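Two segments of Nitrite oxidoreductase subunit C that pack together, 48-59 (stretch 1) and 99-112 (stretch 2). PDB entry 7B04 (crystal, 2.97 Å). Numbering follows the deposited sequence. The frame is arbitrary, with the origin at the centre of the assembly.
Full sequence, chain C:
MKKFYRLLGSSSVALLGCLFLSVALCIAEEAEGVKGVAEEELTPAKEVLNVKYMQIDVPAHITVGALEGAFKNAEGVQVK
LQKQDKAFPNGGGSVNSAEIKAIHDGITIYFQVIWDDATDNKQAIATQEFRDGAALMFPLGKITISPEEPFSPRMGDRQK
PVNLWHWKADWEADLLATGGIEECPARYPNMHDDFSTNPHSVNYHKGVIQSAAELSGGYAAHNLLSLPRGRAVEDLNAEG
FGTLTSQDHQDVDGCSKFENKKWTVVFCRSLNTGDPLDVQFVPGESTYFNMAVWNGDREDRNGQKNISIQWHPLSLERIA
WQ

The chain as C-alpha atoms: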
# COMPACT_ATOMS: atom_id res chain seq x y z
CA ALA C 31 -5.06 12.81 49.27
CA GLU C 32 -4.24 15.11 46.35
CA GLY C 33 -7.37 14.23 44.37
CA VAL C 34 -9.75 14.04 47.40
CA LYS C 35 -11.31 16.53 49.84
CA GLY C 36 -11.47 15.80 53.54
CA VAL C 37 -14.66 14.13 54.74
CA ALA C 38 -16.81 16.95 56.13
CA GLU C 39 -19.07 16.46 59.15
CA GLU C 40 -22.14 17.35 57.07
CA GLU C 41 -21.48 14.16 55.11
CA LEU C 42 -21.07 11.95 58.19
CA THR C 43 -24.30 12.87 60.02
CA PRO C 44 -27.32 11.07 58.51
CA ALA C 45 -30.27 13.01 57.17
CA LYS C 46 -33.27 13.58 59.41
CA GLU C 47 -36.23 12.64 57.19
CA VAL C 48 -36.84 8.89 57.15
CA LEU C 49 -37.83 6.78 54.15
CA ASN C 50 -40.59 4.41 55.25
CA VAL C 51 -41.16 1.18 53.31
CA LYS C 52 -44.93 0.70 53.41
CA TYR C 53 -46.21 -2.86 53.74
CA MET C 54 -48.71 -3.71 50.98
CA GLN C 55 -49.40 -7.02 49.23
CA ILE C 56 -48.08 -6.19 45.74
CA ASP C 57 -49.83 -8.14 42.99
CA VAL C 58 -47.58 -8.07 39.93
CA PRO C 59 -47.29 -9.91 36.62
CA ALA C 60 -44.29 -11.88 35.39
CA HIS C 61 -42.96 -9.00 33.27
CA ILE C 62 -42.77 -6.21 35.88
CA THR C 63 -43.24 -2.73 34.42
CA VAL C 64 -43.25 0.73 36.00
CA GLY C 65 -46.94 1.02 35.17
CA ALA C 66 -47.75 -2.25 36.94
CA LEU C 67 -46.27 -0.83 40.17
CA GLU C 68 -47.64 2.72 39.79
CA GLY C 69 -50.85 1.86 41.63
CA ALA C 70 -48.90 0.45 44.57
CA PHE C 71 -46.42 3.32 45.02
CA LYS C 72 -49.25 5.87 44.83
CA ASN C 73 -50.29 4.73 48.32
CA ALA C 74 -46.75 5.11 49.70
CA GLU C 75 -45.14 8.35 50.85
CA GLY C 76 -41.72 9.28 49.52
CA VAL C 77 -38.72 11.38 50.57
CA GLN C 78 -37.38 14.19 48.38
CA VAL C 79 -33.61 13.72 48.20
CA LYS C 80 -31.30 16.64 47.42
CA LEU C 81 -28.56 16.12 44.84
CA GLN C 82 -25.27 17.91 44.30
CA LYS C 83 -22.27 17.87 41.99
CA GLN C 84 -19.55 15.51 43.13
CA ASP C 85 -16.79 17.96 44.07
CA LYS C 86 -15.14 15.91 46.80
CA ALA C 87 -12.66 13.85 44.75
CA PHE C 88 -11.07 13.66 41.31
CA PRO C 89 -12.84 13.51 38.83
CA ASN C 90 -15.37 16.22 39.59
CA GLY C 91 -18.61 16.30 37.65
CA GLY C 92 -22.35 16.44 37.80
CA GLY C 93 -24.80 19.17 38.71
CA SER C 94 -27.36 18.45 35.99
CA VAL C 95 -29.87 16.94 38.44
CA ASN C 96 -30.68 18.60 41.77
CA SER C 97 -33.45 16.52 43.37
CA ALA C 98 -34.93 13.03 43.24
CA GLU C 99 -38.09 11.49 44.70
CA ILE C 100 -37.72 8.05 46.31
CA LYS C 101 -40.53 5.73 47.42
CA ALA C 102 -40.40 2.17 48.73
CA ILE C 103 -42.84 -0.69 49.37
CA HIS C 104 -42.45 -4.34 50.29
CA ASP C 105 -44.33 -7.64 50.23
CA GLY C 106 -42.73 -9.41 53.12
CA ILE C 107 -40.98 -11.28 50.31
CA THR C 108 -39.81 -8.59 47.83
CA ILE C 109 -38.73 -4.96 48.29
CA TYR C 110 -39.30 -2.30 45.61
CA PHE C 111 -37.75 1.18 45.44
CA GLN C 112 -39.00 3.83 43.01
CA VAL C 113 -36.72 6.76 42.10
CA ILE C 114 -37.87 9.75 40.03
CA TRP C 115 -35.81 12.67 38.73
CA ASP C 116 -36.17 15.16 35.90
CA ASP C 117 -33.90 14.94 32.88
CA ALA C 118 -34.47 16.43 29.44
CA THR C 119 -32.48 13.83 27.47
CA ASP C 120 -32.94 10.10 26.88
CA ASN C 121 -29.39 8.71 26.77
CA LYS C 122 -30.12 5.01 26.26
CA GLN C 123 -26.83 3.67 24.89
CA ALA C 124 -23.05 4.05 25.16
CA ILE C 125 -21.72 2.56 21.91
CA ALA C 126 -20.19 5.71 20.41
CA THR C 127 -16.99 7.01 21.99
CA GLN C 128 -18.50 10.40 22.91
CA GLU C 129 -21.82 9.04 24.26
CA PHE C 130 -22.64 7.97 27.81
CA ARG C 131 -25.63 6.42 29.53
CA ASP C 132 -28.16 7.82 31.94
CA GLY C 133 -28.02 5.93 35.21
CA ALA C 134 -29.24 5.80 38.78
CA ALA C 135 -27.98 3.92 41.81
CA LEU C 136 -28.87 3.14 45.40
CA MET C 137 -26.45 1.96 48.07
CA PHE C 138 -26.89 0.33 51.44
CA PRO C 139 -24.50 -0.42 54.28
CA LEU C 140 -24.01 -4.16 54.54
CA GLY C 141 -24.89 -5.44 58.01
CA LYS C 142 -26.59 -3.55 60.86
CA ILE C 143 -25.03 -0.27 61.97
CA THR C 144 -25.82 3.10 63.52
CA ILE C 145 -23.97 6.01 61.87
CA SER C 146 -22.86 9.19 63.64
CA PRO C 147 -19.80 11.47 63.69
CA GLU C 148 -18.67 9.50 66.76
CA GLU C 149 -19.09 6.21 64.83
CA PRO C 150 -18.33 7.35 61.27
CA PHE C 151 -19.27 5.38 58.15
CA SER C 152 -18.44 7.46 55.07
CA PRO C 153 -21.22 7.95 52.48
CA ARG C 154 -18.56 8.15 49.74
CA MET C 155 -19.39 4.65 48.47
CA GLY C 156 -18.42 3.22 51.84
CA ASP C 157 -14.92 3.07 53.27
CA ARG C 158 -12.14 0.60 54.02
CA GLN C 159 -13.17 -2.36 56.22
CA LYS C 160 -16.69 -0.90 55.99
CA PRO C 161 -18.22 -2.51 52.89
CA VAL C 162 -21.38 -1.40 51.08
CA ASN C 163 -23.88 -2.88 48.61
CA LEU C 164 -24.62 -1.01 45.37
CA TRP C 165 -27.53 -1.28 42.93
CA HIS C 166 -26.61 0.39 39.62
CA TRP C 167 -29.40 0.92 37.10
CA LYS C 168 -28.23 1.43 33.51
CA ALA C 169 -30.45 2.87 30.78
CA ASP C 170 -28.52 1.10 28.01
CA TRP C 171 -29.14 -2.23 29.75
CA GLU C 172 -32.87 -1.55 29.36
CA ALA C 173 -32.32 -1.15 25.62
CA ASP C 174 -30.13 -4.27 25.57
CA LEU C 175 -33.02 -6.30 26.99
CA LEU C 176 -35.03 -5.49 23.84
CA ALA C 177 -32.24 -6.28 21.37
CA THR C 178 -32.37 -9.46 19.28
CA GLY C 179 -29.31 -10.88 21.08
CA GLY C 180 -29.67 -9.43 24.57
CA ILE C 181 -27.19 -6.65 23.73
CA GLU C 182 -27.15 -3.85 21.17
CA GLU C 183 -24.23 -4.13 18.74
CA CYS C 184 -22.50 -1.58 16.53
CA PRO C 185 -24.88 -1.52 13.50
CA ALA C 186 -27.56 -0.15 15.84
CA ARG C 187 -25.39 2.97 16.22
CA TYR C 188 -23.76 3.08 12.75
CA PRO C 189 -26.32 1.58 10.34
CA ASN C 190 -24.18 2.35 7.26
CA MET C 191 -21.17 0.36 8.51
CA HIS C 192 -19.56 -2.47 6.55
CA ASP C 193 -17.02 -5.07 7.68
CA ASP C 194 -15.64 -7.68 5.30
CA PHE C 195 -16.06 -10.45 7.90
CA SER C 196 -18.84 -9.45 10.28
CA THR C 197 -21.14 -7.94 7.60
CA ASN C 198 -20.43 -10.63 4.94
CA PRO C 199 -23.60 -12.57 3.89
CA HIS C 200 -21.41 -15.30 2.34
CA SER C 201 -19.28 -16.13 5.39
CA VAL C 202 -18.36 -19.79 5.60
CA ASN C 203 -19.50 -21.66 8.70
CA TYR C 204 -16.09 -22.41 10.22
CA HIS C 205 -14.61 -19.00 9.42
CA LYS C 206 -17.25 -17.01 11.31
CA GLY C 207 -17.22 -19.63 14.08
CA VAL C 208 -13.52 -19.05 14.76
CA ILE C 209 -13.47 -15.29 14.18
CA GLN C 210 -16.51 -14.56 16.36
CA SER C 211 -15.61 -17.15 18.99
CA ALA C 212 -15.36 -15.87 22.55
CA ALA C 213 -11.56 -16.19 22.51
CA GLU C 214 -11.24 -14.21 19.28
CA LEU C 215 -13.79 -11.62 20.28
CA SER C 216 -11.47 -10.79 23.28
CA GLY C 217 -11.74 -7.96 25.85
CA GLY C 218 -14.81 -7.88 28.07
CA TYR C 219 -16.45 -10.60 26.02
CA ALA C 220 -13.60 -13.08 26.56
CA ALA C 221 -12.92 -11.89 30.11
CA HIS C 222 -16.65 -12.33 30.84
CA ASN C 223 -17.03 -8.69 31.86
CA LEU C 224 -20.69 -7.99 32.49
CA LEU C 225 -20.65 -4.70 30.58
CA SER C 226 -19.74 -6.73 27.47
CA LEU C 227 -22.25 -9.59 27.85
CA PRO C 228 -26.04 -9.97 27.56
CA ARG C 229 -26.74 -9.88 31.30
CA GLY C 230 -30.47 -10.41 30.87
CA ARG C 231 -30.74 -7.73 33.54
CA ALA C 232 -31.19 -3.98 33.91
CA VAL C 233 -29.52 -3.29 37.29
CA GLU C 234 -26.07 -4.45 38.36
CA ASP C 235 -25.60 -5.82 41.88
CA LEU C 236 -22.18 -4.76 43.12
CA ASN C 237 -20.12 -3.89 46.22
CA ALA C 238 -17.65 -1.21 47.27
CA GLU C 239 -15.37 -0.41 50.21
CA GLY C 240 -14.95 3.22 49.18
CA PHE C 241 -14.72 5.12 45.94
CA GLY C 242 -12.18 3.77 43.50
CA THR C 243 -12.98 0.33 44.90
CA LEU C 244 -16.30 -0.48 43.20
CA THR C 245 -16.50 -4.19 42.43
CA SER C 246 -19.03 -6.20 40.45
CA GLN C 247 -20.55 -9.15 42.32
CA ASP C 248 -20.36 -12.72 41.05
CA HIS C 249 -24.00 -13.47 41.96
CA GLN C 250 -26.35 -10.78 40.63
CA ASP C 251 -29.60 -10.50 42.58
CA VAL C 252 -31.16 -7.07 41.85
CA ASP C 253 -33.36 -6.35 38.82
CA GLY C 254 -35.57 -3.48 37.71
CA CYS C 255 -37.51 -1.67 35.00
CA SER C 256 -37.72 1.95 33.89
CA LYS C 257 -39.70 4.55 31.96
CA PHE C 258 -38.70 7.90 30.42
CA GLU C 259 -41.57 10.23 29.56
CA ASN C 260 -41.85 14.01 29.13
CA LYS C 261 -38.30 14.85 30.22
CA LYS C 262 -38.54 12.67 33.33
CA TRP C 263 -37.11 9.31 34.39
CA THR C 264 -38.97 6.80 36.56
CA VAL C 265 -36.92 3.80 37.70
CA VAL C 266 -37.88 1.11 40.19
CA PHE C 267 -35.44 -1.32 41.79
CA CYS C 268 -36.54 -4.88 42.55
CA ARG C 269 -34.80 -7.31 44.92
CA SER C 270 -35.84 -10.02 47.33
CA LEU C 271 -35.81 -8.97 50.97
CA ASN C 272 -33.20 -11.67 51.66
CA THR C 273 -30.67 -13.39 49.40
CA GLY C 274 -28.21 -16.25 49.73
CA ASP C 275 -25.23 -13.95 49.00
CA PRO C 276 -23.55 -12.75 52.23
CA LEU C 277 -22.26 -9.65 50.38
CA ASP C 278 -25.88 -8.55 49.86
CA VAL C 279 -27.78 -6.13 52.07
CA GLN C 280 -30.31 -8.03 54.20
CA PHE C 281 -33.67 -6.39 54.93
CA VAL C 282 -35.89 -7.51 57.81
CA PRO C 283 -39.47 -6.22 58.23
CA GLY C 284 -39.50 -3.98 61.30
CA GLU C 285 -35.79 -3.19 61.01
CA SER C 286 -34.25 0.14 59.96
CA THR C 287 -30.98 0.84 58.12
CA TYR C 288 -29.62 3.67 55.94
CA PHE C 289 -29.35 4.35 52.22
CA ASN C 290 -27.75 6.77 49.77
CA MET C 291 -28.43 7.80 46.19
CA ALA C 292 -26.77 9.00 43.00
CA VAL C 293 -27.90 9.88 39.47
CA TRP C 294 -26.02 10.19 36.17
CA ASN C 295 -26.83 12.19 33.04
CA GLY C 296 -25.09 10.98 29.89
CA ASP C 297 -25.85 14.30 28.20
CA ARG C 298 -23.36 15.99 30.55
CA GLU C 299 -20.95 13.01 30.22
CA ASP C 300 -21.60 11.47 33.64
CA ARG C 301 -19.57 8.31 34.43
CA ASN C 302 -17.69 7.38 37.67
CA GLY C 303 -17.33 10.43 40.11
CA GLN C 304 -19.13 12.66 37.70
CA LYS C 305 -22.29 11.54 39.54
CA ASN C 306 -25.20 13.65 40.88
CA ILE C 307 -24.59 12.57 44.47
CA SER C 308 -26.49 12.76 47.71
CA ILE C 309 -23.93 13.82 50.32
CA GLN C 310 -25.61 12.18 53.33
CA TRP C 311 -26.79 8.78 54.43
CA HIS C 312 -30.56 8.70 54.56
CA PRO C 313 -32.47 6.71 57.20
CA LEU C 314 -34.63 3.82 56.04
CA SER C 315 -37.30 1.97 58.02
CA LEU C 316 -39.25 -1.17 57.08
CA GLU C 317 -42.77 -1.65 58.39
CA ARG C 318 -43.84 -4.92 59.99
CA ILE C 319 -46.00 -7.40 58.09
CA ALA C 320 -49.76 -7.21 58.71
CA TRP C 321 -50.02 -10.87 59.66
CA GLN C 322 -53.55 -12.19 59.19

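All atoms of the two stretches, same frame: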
# COMPACT_ATOMS: atom_id res chain seq x y z
N VAL C 48 -36.97 10.34 57.26
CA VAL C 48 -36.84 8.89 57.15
C VAL C 48 -37.68 8.39 55.98
O VAL C 48 -38.81 8.84 55.77
CB VAL C 48 -37.26 8.21 58.46
CG1 VAL C 48 -37.23 6.69 58.33
CG2 VAL C 48 -36.36 8.66 59.61
N LEU C 49 -37.12 7.44 55.24
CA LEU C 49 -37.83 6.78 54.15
C LEU C 49 -38.49 5.53 54.72
O LEU C 49 -37.80 4.62 55.19
CB LEU C 49 -36.86 6.44 53.01
CG LEU C 49 -37.39 6.00 51.64
CD1 LEU C 49 -37.70 4.52 51.63
CD2 LEU C 49 -38.61 6.80 51.24
N ASN C 50 -39.81 5.50 54.68
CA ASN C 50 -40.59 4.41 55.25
C ASN C 50 -41.05 3.48 54.14
O ASN C 50 -41.69 3.92 53.18
CB ASN C 50 -41.78 4.96 56.03
CG ASN C 50 -42.46 3.91 56.89
OD1 ASN C 50 -41.96 2.79 57.03
ND2 ASN C 50 -43.61 4.26 57.45
N VAL C 51 -40.73 2.19 54.28
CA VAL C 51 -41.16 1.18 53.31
C VAL C 51 -42.52 0.68 53.77
O VAL C 51 -42.63 -0.01 54.79
CB VAL C 51 -40.15 0.04 53.21
CG1 VAL C 51 -40.59 -0.96 52.16
CG2 VAL C 51 -38.78 0.57 52.86
N LYS C 52 -43.56 1.04 53.03
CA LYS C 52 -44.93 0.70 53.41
C LYS C 52 -45.22 -0.75 53.05
O LYS C 52 -44.92 -1.21 51.95
CB LYS C 52 -45.92 1.63 52.72
CG LYS C 52 -47.35 1.42 53.15
CD LYS C 52 -48.26 2.50 52.57
CE LYS C 52 -49.72 2.19 52.85
NZ LYS C 52 -50.03 2.25 54.30
N TYR C 53 -45.81 -1.48 54.00
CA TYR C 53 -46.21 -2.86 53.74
C TYR C 53 -47.53 -2.91 52.97
O TYR C 53 -48.53 -2.34 53.40
CB TYR C 53 -46.34 -3.64 55.04
CG TYR C 53 -46.98 -4.98 54.83
CD1 TYR C 53 -46.27 -6.02 54.25
CD2 TYR C 53 -48.31 -5.20 55.18
CE1 TYR C 53 -46.86 -7.25 54.03
CE2 TYR C 53 -48.90 -6.42 54.97
CZ TYR C 53 -48.17 -7.44 54.39
OH TYR C 53 -48.76 -8.67 54.18
N MET C 54 -47.52 -3.60 51.83
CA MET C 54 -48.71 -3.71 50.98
C MET C 54 -48.53 -4.91 50.06
O MET C 54 -47.57 -4.95 49.29
CB MET C 54 -48.95 -2.42 50.19
CG MET C 54 -47.84 -2.01 49.24
SD MET C 54 -48.29 -0.59 48.23
CE MET C 54 -48.19 0.71 49.45
N GLN C 55 -49.36 -5.95 50.22
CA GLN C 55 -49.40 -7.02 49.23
C GLN C 55 -49.35 -6.43 47.82
O GLN C 55 -50.24 -5.67 47.41
CB GLN C 55 -50.62 -7.93 49.45
CG GLN C 55 -51.94 -7.51 48.82
CD GLN C 55 -52.88 -8.69 48.59
OE1 GLN C 55 -52.55 -9.83 48.91
NE2 GLN C 55 -54.04 -8.42 48.02
N ILE C 56 -48.27 -6.69 47.10
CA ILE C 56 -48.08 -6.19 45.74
C ILE C 56 -48.38 -7.32 44.77
O ILE C 56 -47.63 -8.29 44.68
CB ILE C 56 -46.67 -5.63 45.54
CG1 ILE C 56 -46.40 -4.52 46.55
CG2 ILE C 56 -46.51 -5.09 44.13
CD1 ILE C 56 -44.97 -4.41 46.98
N ASP C 57 -49.47 -7.17 44.01
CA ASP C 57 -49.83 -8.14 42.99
C ASP C 57 -49.24 -7.67 41.67
O ASP C 57 -49.57 -6.58 41.19
CB ASP C 57 -51.35 -8.30 42.87
CG ASP C 57 -51.96 -9.01 44.06
OD1 ASP C 57 -51.25 -9.80 44.72
OD2 ASP C 57 -53.16 -8.79 44.33
N VAL C 58 -48.37 -8.49 41.09
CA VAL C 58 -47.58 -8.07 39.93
C VAL C 58 -47.55 -9.21 38.92
O VAL C 58 -47.69 -10.39 39.27
CB VAL C 58 -46.14 -7.70 40.34
CG1 VAL C 58 -45.26 -8.94 40.50
CG2 VAL C 58 -45.50 -6.69 39.39
N PRO C 59 -47.42 -8.88 37.64
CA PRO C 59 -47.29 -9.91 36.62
C PRO C 59 -45.86 -10.44 36.58
O PRO C 59 -44.99 -10.02 37.34
CB PRO C 59 -47.66 -9.18 35.32
CG PRO C 59 -47.40 -7.75 35.61
CD PRO C 59 -47.76 -7.57 37.05
N GLU C 99 -37.08 12.10 43.84
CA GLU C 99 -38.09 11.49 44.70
C GLU C 99 -37.83 9.99 44.83
O GLU C 99 -37.54 9.32 43.84
CB GLU C 99 -39.48 11.74 44.12
CG GLU C 99 -40.64 11.31 45.00
CD GLU C 99 -41.71 10.57 44.21
OE1 GLU C 99 -42.89 10.97 44.29
OE2 GLU C 99 -41.37 9.59 43.52
N ILE C 100 -37.92 9.47 46.05
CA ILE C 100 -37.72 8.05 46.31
C ILE C 100 -38.87 7.52 47.16
O ILE C 100 -39.18 8.08 48.21
CB ILE C 100 -36.36 7.76 46.98
CG1 ILE C 100 -36.18 6.25 47.19
CG2 ILE C 100 -36.20 8.53 48.29
CD1 ILE C 100 -34.76 5.83 47.48
N LYS C 101 -39.50 6.45 46.68
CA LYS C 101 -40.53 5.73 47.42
C LYS C 101 -40.13 4.26 47.54
O LYS C 101 -39.29 3.77 46.79
CB LYS C 101 -41.90 5.83 46.74
CG LYS C 101 -42.52 7.21 46.77
CD LYS C 101 -43.91 7.19 46.15
CE LYS C 101 -44.56 8.57 46.18
NZ LYS C 101 -45.92 8.55 45.58
N ALA C 102 -40.74 3.57 48.50
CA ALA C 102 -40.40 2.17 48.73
C ALA C 102 -41.57 1.44 49.37
O ALA C 102 -42.28 1.98 50.22
CB ALA C 102 -39.16 2.04 49.62
N ILE C 103 -41.75 0.18 48.94
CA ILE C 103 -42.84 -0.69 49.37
C ILE C 103 -42.27 -2.10 49.44
O ILE C 103 -41.28 -2.42 48.79
CB ILE C 103 -44.05 -0.63 48.42
CG1 ILE C 103 -43.61 -1.00 47.00
CG2 ILE C 103 -44.69 0.75 48.43
CD1 ILE C 103 -44.71 -0.93 45.98
N HIS C 104 -42.91 -2.96 50.23
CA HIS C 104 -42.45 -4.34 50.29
C HIS C 104 -43.60 -5.30 50.56
O HIS C 104 -44.64 -4.94 51.12
CB HIS C 104 -41.31 -4.52 51.31
CG HIS C 104 -41.74 -4.59 52.74
ND1 HIS C 104 -42.28 -5.73 53.30
CD2 HIS C 104 -41.67 -3.68 53.74
CE1 HIS C 104 -42.54 -5.51 54.58
NE2 HIS C 104 -42.18 -4.27 54.86
N ASP C 105 -43.37 -6.55 50.15
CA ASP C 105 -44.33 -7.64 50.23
C ASP C 105 -44.24 -8.44 51.51
O ASP C 105 -45.23 -9.07 51.91
CB ASP C 105 -44.01 -8.67 49.12
CG ASP C 105 -44.96 -8.64 47.96
OD1 ASP C 105 -46.17 -8.43 48.16
OD2 ASP C 105 -44.48 -8.89 46.83
N GLY C 106 -43.10 -8.40 52.17
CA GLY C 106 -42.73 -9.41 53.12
C GLY C 106 -41.87 -10.46 52.46
O GLY C 106 -41.25 -11.28 53.15
N ILE C 107 -41.83 -10.43 51.13
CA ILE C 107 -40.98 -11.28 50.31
C ILE C 107 -40.04 -10.45 49.44
O ILE C 107 -38.84 -10.75 49.36
CB ILE C 107 -41.84 -12.22 49.44
CG1 ILE C 107 -42.71 -13.12 50.31
CG2 ILE C 107 -40.97 -13.04 48.51
CD1 ILE C 107 -43.86 -13.77 49.58
N THR C 108 -40.56 -9.42 48.78
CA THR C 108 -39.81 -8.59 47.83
C THR C 108 -39.89 -7.13 48.24
O THR C 108 -40.92 -6.66 48.73
CB THR C 108 -40.36 -8.76 46.41
OG1 THR C 108 -40.60 -10.15 46.14
CG2 THR C 108 -39.38 -8.21 45.38
N ILE C 109 -38.79 -6.40 48.03
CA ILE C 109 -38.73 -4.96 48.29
C ILE C 109 -38.59 -4.22 46.96
O ILE C 109 -37.84 -4.65 46.08
CB ILE C 109 -37.59 -4.61 49.27
CG1 ILE C 109 -37.70 -3.16 49.75
CG2 ILE C 109 -36.22 -4.90 48.67
CD1 ILE C 109 -36.88 -2.87 51.00
N TYR C 110 -39.32 -3.11 46.82
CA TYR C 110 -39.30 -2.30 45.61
C TYR C 110 -39.02 -0.85 45.99
O TYR C 110 -39.69 -0.29 46.86
CB TYR C 110 -40.64 -2.35 44.85
CG TYR C 110 -41.15 -3.72 44.46
CD1 TYR C 110 -40.91 -4.25 43.20
CD2 TYR C 110 -41.93 -4.46 45.34
CE1 TYR C 110 -41.41 -5.51 42.84
CE2 TYR C 110 -42.42 -5.70 44.99
CZ TYR C 110 -42.16 -6.22 43.74
OH TYR C 110 -42.66 -7.46 43.41
N PHE C 111 -38.07 -0.23 45.29
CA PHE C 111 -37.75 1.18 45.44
C PHE C 111 -38.04 1.88 44.12
O PHE C 111 -37.63 1.39 43.07
CB PHE C 111 -36.26 1.42 45.75
CG PHE C 111 -35.85 1.09 47.15
CD1 PHE C 111 -35.75 -0.23 47.55
CD2 PHE C 111 -35.51 2.08 48.05
CE1 PHE C 111 -35.34 -0.55 48.83
CE2 PHE C 111 -35.10 1.77 49.34
CZ PHE C 111 -35.02 0.45 49.73
N GLN C 112 -38.70 3.03 44.19
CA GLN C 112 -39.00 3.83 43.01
C GLN C 112 -38.29 5.17 43.13
O GLN C 112 -38.46 5.88 44.13
CB GLN C 112 -40.51 4.04 42.88
CG GLN C 112 -40.96 4.68 41.59
CD GLN C 112 -42.31 5.35 41.73
OE1 GLN C 112 -42.47 6.28 42.51
NE2 GLN C 112 -43.30 4.84 41.00

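What anchors the start of stretch 1 before any backbone pairing begins? Val 48 lies out of reach, so contact opens with Leu 49, whose buried side chain points toward stretch 2. Its CD1 lies 3.5 Å from Ala 102 CB and its CD2 4.2 Å from Ile 100 CG2, a branched apolar end filling the space beside a small alanine. Asn 50 points away and adds little. Val 51 is buried too: its CG2 packs 3.6 Å from Ala 102 CB, while its CG1 meets the edge of the His 104 ring, 3.3 Å from CD2.

How do the backbones join? Strand 49-53 runs parallel to strand 99-104, and Lys 52 bonds in both directions: Lys 52 N donates to Ala 102 O (3.2 Å), and Lys 52 O accepts from His 104 N (3.2 Å). Met 54 N then donates to His 104 O at 3.3 Å, extending the ladder. The end of the Lys 52 side chain leads away, leaving its amine outside the apolar contact.

What do Tyr 53 and Met 54 add on their different sides? The Tyr 53 and His 104 side chains share one face of the sheet, their rings meeting obliquely. The tyrosine edge reaches the turn, with CE1 3.2 Å from Asp 105 O. Flexible Met 54 instead brings CE to 3.6 Å from Ile 103 CG2.

How is contact kept once the strand pairing ends? Gln 55 points away, but Asp 105 substitutes a side-chain acceptor for a backbone carbonyl: Ile 56 N donates to Asp 105 OD1 at 2.9 Å, nearly straight at 176°. The buried Ile 56 side chain points toward stretch 2, placing CD1 3.6 Å from Ile 103 CD1 and 3.5 Å from Tyr 110 CD2. Beyond it, Val 58 makes a looser contact, CG1 lying 4.2 Å from Tyr 110 OH.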